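Local coordinates for protein CurF (PDB 5DP2) that acts as an unusual enoyl reductase of the curacin A polyketide pathway, forming a cyclopropane ring, probably with NADPH as reductant, at residues Gln42-Pro47 with Val85-Ala90; Val104-Pro109 with Asp122-Lys127. One frame throughout, in Å; residues are numbered along the deposited sequence.

Contact 1 (Gln42-Pro47 with Val85-Ala90)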
loop_
_atom_site.group_PDB
_atom_site.type_symbol
_atom_site.label_atom_id
_atom_site.label_comp_id
_atom_site.label_asym_id
_atom_site.label_seq_id
_atom_site.Cartn_x
_atom_site.Cartn_y
_atom_site.Cartn_z
ATOM N N GLN A 42 -8.743 9.272 17.352
ATOM C CA GLN A 42 -8.401 10.576 16.768
ATOM C C GLN A 42 -7.202 10.379 15.839
ATOM O O GLN A 42 -6.114 9.950 16.280
ATOM C CB GLN A 42 -8.072 11.585 17.864
ATOM C CG GLN A 42 -7.843 12.967 17.257
ATOM C CD GLN A 42 -7.708 14.057 18.256
ATOM O OE1 GLN A 42 -7.867 13.851 19.438
ATOM N NE2 GLN A 42 -7.439 15.244 17.786
ATOM N N ILE A 43 -7.399 10.615 14.550
ATOM C CA ILE A 43 -6.360 10.384 13.568
ATOM C C ILE A 43 -5.244 11.399 13.730
ATOM O O ILE A 43 -5.497 12.588 13.891
ATOM C CB ILE A 43 -6.955 10.423 12.128
ATOM C CG1 ILE A 43 -8.064 9.395 11.987
ATOM C CG2 ILE A 43 -5.873 10.248 11.096
ATOM C CD1 ILE A 43 -7.666 7.952 12.222
ATOM N N LYS A 44 -3.986 10.911 13.666
ATOM C CA LYS A 44 -2.825 11.778 13.724
ATOM C C LYS A 44 -2.067 11.858 12.400
ATOM O O LYS A 44 -1.524 12.909 12.069
ATOM C CB LYS A 44 -1.901 11.365 14.872
ATOM C CG LYS A 44 -2.569 11.383 16.259
ATOM C CD LYS A 44 -2.936 12.786 16.719
ATOM C CE LYS A 44 -3.883 12.791 17.908
ATOM N NZ LYS A 44 -3.194 12.334 19.146
ATOM N N ALA A 45 -2.009 10.762 11.634
ATOM C CA ALA A 45 -1.305 10.768 10.354
ATOM C C ALA A 45 -1.957 9.735 9.463
ATOM O O ALA A 45 -2.311 8.637 9.909
ATOM C CB ALA A 45 0.187 10.496 10.550
ATOM N N VAL A 46 -2.096 10.083 8.182
ATOM C CA VAL A 46 -2.791 9.238 7.227
ATOM C C VAL A 46 -2.137 9.469 5.873
ATOM O O VAL A 46 -2.031 10.612 5.428
ATOM C CB VAL A 46 -4.332 9.533 7.206
ATOM C CG1 VAL A 46 -4.682 11.016 7.229
ATOM C CG2 VAL A 46 -4.991 8.777 6.079
ATOM N N PRO A 47 -1.658 8.409 5.223
ATOM C CA PRO A 47 -0.994 8.599 3.946
ATOM C C PRO A 47 -1.963 8.553 2.781
ATOM O O PRO A 47 -3.080 8.032 2.893
ATOM C CB PRO A 47 -0.049 7.418 3.882
ATOM C CG PRO A 47 -0.840 6.322 4.558
ATOM C CD PRO A 47 -1.587 6.994 5.682
ATOM N N VAL A 85 -2.852 6.146 11.369
ATOM C CA VAL A 85 -2.427 5.978 12.761
ATOM C C VAL A 85 -3.044 7.060 13.612
ATOM O O VAL A 85 -3.314 8.173 13.135
ATOM C CB VAL A 85 -0.879 6.020 12.924
ATOM C CG1 VAL A 85 -0.205 4.891 12.165
ATOM C CG2 VAL A 85 -0.321 7.361 12.501
ATOM N N GLY A 86 -3.292 6.740 14.880
ATOM C CA GLY A 86 -3.796 7.755 15.784
ATOM C C GLY A 86 -3.880 7.253 17.200
ATOM O O GLY A 86 -3.222 6.272 17.586
ATOM N N THR A 87 -4.673 7.969 17.990
ATOM C CA THR A 87 -4.755 7.757 19.432
ATOM C C THR A 87 -6.189 7.464 19.825
ATOM O O THR A 87 -7.111 8.177 19.413
ATOM C CB THR A 87 -4.291 9.016 20.179
ATOM O OG1 THR A 87 -2.989 9.387 19.685
ATOM C CG2 THR A 87 -4.253 8.812 21.687
ATOM N N VAL A 88 -6.400 6.408 20.613
ATOM C CA VAL A 88 -7.752 6.110 21.115
ATOM C C VAL A 88 -8.191 7.238 22.067
ATOM O O VAL A 88 -7.505 7.527 23.055
ATOM C CB VAL A 88 -7.751 4.748 21.831
ATOM C CG1 VAL A 88 -9.114 4.474 22.481
ATOM C CG2 VAL A 88 -7.407 3.638 20.859
ATOM N N VAL A 89 -9.341 7.847 21.767
ATOM C CA VAL A 89 -9.862 8.947 22.582
ATOM C C VAL A 89 -11.148 8.615 23.323
ATOM O O VAL A 89 -11.476 9.315 24.282
ATOM C CB VAL A 89 -10.017 10.252 21.782
ATOM C CG1 VAL A 89 -8.642 10.809 21.410
ATOM C CG2 VAL A 89 -10.929 10.074 20.578
ATOM N N ALA A 90 -11.871 7.587 22.903
ATOM C CA ALA A 90 -13.085 7.150 23.628
ATOM C C ALA A 90 -13.277 5.687 23.296
ATOM O O ALA A 90 -12.996 5.252 22.179
ATOM C CB ALA A 90 -14.303 7.987 23.231
#
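V89 sets its CG1 anti to its own carbonyl carbon (chi1 -69°), which places that methyl against Q42. There CG stands anti to the backbone N and the chain beyond it is extended, keeping the amide end beside the valine. The two side chains cross obliquely, and V89 CG1 lies 3.7 Å from both Q42 CB and Q42 OE1. A long, partly exposed glutamine suits a place where its chain can run out along V89. In K44, bends at chi2 and chi4 carry the amine back over the neighbouring strand, and K44 NZ meets T87 OG1 at 3.0 Å. K44 was modelled in two conformers, so this bond describes one of them.

The backbones run antiparallel. Q42 and T87 form a hydrogen-bonded pair, with Q42 N 2.8 Å from T87 O and T87 N 3.0 Å from Q42 O. At the next pair the strands come close, because G86 has no side chain: its CA makes a CH...O contact with Q42 O at 3.2 Å. The I43 side chain leaves the contact and touches V117 of strand 116-119.

Beyond I43 the register slips by one residue. V85 O receives two N-H groups, K44 N in the carbonyl plane at 2.9 Å and A45 N, tilted from that plane, at 3.3 Å. V85 N returns a bond to A45 O, 2.9 Å away. In one of two V85 conformers, CG2 packs against the small CB of A45; the valine also meets M133 and A136 of helix 133-136, which borders this face.

With K44 at phi -111° and psi -35°, and K44 and A45 both opposite V85, this is a classic beta bulge, here set in the antiparallel strands of the GroES-like domain of an enoyl reductase.

Contact 2 (Val104-Pro109 with Asp122-Lys127)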
loop_
_atom_site.group_PDB
_atom_site.type_symbol
_atom_site.label_atom_id
_atom_site.label_comp_id
_atom_site.label_asym_id
_atom_site.label_seq_id
_atom_site.Cartn_x
_atom_site.Cartn_y
_atom_site.Cartn_z
ATOM N N VAL A 104 -2.454 3.497 17.982
ATOM C CA VAL A 104 -2.858 2.416 17.112
ATOM C C VAL A 104 -2.605 2.714 15.624
ATOM O O VAL A 104 -2.627 3.869 15.180
ATOM C CB VAL A 104 -4.364 2.079 17.314
ATOM C CG1 VAL A 104 -4.569 1.507 18.717
ATOM C CG2 VAL A 104 -5.269 3.276 17.069
ATOM N N ILE A 105 -2.385 1.628 14.900
ATOM C CA ILE A 105 -2.507 1.578 13.444
ATOM C C ILE A 105 -3.923 1.113 13.134
ATOM O O ILE A 105 -4.420 0.137 13.715
ATOM C CB ILE A 105 -1.463 0.602 12.839
ATOM C CG1 ILE A 105 -0.031 1.115 13.036
ATOM C CG2 ILE A 105 -1.775 0.302 11.368
ATOM C CD1 ILE A 105 1.028 0.079 12.785
ATOM N N LEU A 106 -4.586 1.809 12.188
ATOM C CA LEU A 106 -5.915 1.410 11.721
ATOM C C LEU A 106 -5.755 0.532 10.484
ATOM O O LEU A 106 -5.186 0.967 9.466
ATOM C CB LEU A 106 -6.785 2.619 11.422
ATOM C CG LEU A 106 -7.070 3.557 12.608
ATOM C CD1 LEU A 106 -6.031 4.648 12.752
ATOM C CD2 LEU A 106 -8.479 4.156 12.467
ATOM N N ALA A 107 -6.280 -0.693 10.571
ATOM C CA ALA A 107 -6.191 -1.669 9.474
ATOM C C ALA A 107 -7.390 -1.479 8.545
ATOM O O ALA A 107 -8.534 -1.735 8.937
ATOM C CB ALA A 107 -6.195 -3.072 10.066
ATOM N N TYR A 108 -7.139 -1.011 7.328
ATOM C CA TYR A 108 -8.159 -0.828 6.301
ATOM C C TYR A 108 -9.453 -0.200 6.834
ATOM O O TYR A 108 -10.547 -0.723 6.626
ATOM C CB TYR A 108 -8.449 -2.145 5.528
ATOM C CG TYR A 108 -9.182 -1.893 4.225
ATOM C CD1 TYR A 108 -8.585 -1.144 3.215
ATOM C CD2 TYR A 108 -10.483 -2.356 4.001
ATOM C CE1 TYR A 108 -9.276 -0.835 2.038
ATOM C CE2 TYR A 108 -11.174 -2.054 2.842
ATOM C CZ TYR A 108 -10.577 -1.284 1.866
ATOM O OH TYR A 108 -11.309 -0.988 0.739
ATOM N N PRO A 109 -9.369 0.995 7.443
ATOM C CA PRO A 109 -10.608 1.643 7.900
ATOM C C PRO A 109 -11.477 2.114 6.730
ATOM O O PRO A 109 -12.707 2.049 6.821
ATOM C CB PRO A 109 -10.095 2.811 8.741
ATOM C CG PRO A 109 -8.718 3.098 8.231
ATOM C CD PRO A 109 -8.174 1.740 7.864
ATOM N N ASP A 122 -11.246 -5.046 16.650
ATOM C CA ASP A 122 -10.499 -5.955 15.772
ATOM C C ASP A 122 -9.952 -5.277 14.515
ATOM O O ASP A 122 -9.264 -5.912 13.718
ATOM C CB ASP A 122 -11.354 -7.147 15.366
ATOM C CG ASP A 122 -11.718 -8.048 16.540
ATOM O OD1 ASP A 122 -11.048 -8.024 17.605
ATOM O OD2 ASP A 122 -12.692 -8.813 16.384
ATOM N N ASP A 123 -10.237 -4.001 14.344
ATOM C CA ASP A 123 -9.730 -3.227 13.211
ATOM C C ASP A 123 -8.490 -2.416 13.561
ATOM O O ASP A 123 -8.062 -1.593 12.747
ATOM C CB ASP A 123 -10.781 -2.173 12.745
ATOM C CG ASP A 123 -12.061 -2.730 12.242
ATOM O OD1 ASP A 123 -11.948 -3.649 11.467
ATOM O OD2 ASP A 123 -13.153 -2.200 12.574
ATOM N N LEU A 124 -7.969 -2.586 14.779
ATOM C CA LEU A 124 -6.848 -1.804 15.270
ATOM C C LEU A 124 -5.675 -2.717 15.614
ATOM O O LEU A 124 -5.873 -3.860 16.077
ATOM C CB LEU A 124 -7.269 -1.044 16.535
ATOM C CG LEU A 124 -8.418 -0.056 16.327
ATOM C CD1 LEU A 124 -8.786 0.583 17.667
ATOM C CD2 LEU A 124 -8.074 0.984 15.278
ATOM N N LEU A 125 -4.467 -2.192 15.435
ATOM C CA LEU A 125 -3.206 -2.867 15.754
ATOM C C LEU A 125 -2.375 -1.927 16.617
ATOM O O LEU A 125 -2.406 -0.720 16.439
ATOM C CB LEU A 125 -2.444 -3.198 14.465
ATOM C CG LEU A 125 -3.173 -4.151 13.491
ATOM C CD1 LEU A 125 -2.427 -4.177 12.160
ATOM C CD2 LEU A 125 -3.325 -5.550 14.077
ATOM N N ALA A 126 -1.621 -2.474 17.558
ATOM C CA ALA A 126 -0.775 -1.645 18.406
ATOM C C ALA A 126 0.367 -1.020 17.600
ATOM O O ALA A 126 1.118 -1.709 16.898
ATOM C CB ALA A 126 -0.212 -2.476 19.554
ATOM N N LYS A 127 0.495 0.296 17.711
ATOM C CA LYS A 127 1.576 1.015 17.026
ATOM C C LYS A 127 2.931 0.643 17.663
ATOM O O LYS A 127 3.028 0.634 18.879
ATOM C CB LYS A 127 1.384 2.518 17.175
ATOM C CG LYS A 127 2.483 3.336 16.510
ATOM C CD LYS A 127 2.231 4.800 16.760
ATOM C CE LYS A 127 3.487 5.592 16.799
ATOM N NZ LYS A 127 4.271 5.291 18.054
HETATM O O HOH W 1 -9.610 0.230 10.877
HETATM O O HOH W 2 -10.617 -3.529 8.979
#
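I105 and L125 form a hydrogen-bonded antiparallel pair, joined by I105 N to L125 O (2.8 Å) and L125 N to I105 O (2.9 Å), in strands whose directions differ by 148°. A further bond, A107 N to D123 O at 3.0 Å, ties A107 to the 3-10 segment that precedes strand 124-126.

On one face, L124 and L106 lie side by side and point the same way, each with CG anti to its carbonyl carbon (chi1 -61°). L124 CD2 touches the branch carbon L106 CG at 3.8 Å and also reaches V104 CG2 at 4.0 Å. Branched aliphatic residues suit this buried face, which V39, V41 and I43 of strand 39-48 help to cover. The opposite face carries I105 and L125, whose CB atoms are 4.2 Å apart; W296 packs on both, with F140 on I105 and F144 on L125.

Polar chemistry gathers at the A107 end. Two waters donate to A107 O: one also donates to D123 O, the other to D123 OD1 at 2.8 Å. K289 forms a salt bridge with OD1, while S120 N bonds OD2. These donors tie down both carboxylate oxygens of the buried aspartate and would be expected to favour its charged form, consistent with a hydrated junction where K289 offsets the aspartate charge.

Contacts 1 and 2 are successive steps across one sheet, with strands 39-48, 83-91, 103-107 and 124-126 pairing antiparallel in that order. Their centres are 10 Å apart. Strands 83-91 and 103-107 make the join: G86 O and V104 N, 2.9 Å apart, probably share a hydrogen bond, and V85 CB packs on V104 O at 3.6 Å. Across strand 83-91, between strands 39-48 and 103-107, I43 CD1 meets L106 CD1 at 3.7 Å. Thus I43, turned away from contact 1, adds to the leucine face of contact 2. A bound NADP is about 14 Å from the side chain of A107, which suggests that contact 2 does not line the cofactor site.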